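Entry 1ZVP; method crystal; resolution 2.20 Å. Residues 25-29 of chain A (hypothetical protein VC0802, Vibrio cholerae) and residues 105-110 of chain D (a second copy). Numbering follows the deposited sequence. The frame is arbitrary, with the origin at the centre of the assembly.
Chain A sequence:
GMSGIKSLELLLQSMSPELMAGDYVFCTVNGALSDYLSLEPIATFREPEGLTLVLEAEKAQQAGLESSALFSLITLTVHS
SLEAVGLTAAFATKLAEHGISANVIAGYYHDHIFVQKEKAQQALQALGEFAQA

Chain A, residues 25-29: VFCTV
Chain D, residues 105-110: IAGYYH

How do the two backbones meet? Residues 25-29 of chain A run as an extended strand, phi from -94° to -137° and psi from 126° to 165°. Chain D leaves its strand after A106(D) and turns: Y108(D) (-59°/-45°) and Y109(D) (-91°/-47°) bend the chain, and G107(D) N donates to H110(D) O at 2.9 Å. The register places F26(A) CA 6.1 Å from Y108(D) CA, and no hydrogen bond links the stretches.

Why do F26(A) and T28(A) carry the strand's contact? Alternation points both CA-to-CB bonds toward chain D, whereas C27(A) (m, -55°) points away. F26(A) is m (-79°, chi2 -110°), which brings CE1 to 3.6 Å from A106(D) O, at the ring's edge.

What does Y108(D) gain from its t rotamer (-174°, chi2 94°)? Its ring meets the strand with CE1 3.4 Å from F26(A) O at the ring edge and CD1 3.9 Å from F26(A) CB. T28(A), also t (-175°), sets CG2 3.8 Å from the Y108(D) ring centroid, 15° off the normal, a CH-pi contact over the face.

How does Y109(D) take part? Its CA-to-CB bond points sideways, but with chi1 m (-69°) and chi2 -70° the ring's CE2 reaches 3.6 Å from T28(A) OG1.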

# COMPACT_ATOMS: atom_id res chain seq x y z
N VAL A 25 -10.67 5.69 8.16
CA VAL A 25 -9.92 6.91 8.26
C VAL A 25 -8.46 6.57 8.57
O VAL A 25 -8.18 5.55 9.19
CB VAL A 25 -10.51 7.87 9.34
CG1 VAL A 25 -11.76 8.58 8.82
CG2 VAL A 25 -10.83 7.12 10.62
N PHE A 26 -7.55 7.42 8.09
CA PHE A 26 -6.14 7.36 8.46
C PHE A 26 -5.90 8.30 9.61
O PHE A 26 -6.28 9.47 9.56
CB PHE A 26 -5.25 7.76 7.27
CG PHE A 26 -5.07 6.67 6.26
CD1 PHE A 26 -3.84 6.05 6.11
CD2 PHE A 26 -6.12 6.26 5.45
CE1 PHE A 26 -3.65 5.04 5.17
CE2 PHE A 26 -5.95 5.24 4.52
CZ PHE A 26 -4.72 4.63 4.38
N CYS A 27 -5.29 7.77 10.67
CA CYS A 27 -4.85 8.59 11.81
C CYS A 27 -3.37 8.39 12.00
O CYS A 27 -2.82 7.38 11.58
CB CYS A 27 -5.54 8.17 13.11
SG CYS A 27 -7.32 8.19 13.01
N THR A 28 -2.74 9.37 12.63
CA THR A 28 -1.38 9.22 13.09
C THR A 28 -1.36 9.49 14.59
O THR A 28 -1.88 10.50 15.06
CB THR A 28 -0.38 10.13 12.30
OG1 THR A 28 0.96 9.86 12.72
CG2 THR A 28 -0.71 11.61 12.45
N VAL A 29 -0.80 8.55 15.36
CA VAL A 29 -0.74 8.69 16.81
C VAL A 29 0.69 8.57 17.32
O VAL A 29 1.58 8.12 16.60
CB VAL A 29 -1.66 7.68 17.54
CG1 VAL A 29 -3.12 7.95 17.22
CG2 VAL A 29 -1.29 6.24 17.19
N ILE D 105 2.87 0.25 0.95
CA ILE D 105 2.01 0.57 2.09
C ILE D 105 1.93 2.08 2.26
O ILE D 105 2.93 2.74 2.53
CB ILE D 105 2.41 -0.14 3.41
CG1 ILE D 105 2.60 -1.65 3.17
CG2 ILE D 105 1.36 0.13 4.50
CD1 ILE D 105 2.89 -2.46 4.41
N ALA D 106 0.73 2.63 2.07
CA ALA D 106 0.48 4.05 2.30
C ALA D 106 0.43 4.32 3.80
O ALA D 106 -0.40 3.74 4.52
CB ALA D 106 -0.81 4.51 1.63
N GLY D 107 1.34 5.17 4.28
CA GLY D 107 1.31 5.62 5.67
C GLY D 107 0.56 6.93 5.71
O GLY D 107 0.20 7.47 4.66
N TYR D 108 0.32 7.45 6.91
CA TYR D 108 -0.34 8.74 7.06
C TYR D 108 0.44 9.87 6.37
O TYR D 108 -0.17 10.69 5.66
CB TYR D 108 -0.53 9.07 8.53
CG TYR D 108 -1.34 10.31 8.76
CD1 TYR D 108 -2.71 10.24 8.95
CD2 TYR D 108 -0.73 11.57 8.77
CE1 TYR D 108 -3.47 11.37 9.15
CE2 TYR D 108 -1.49 12.73 8.97
CZ TYR D 108 -2.86 12.61 9.16
OH TYR D 108 -3.65 13.73 9.37
N TYR D 109 1.76 9.89 6.57
CA TYR D 109 2.66 10.91 6.01
C TYR D 109 3.25 10.58 4.65
O TYR D 109 3.25 11.43 3.76
CB TYR D 109 3.77 11.28 6.99
CG TYR D 109 3.24 12.02 8.18
CD1 TYR D 109 2.76 13.32 8.05
CD2 TYR D 109 3.18 11.40 9.43
CE1 TYR D 109 2.26 14.00 9.14
CE2 TYR D 109 2.67 12.07 10.52
CZ TYR D 109 2.22 13.37 10.37
OH TYR D 109 1.72 14.05 11.46
N HIS D 110 3.77 9.37 4.48
CA HIS D 110 4.42 9.02 3.23
C HIS D 110 4.04 7.64 2.74
O HIS D 110 3.59 6.81 3.50
CB HIS D 110 5.94 9.07 3.38
CG HIS D 110 6.48 10.41 3.75
ND1 HIS D 110 6.86 10.73 5.04
CD2 HIS D 110 6.72 11.52 3.00
CE1 HIS D 110 7.30 11.97 5.07
NE2 HIS D 110 7.24 12.47 3.84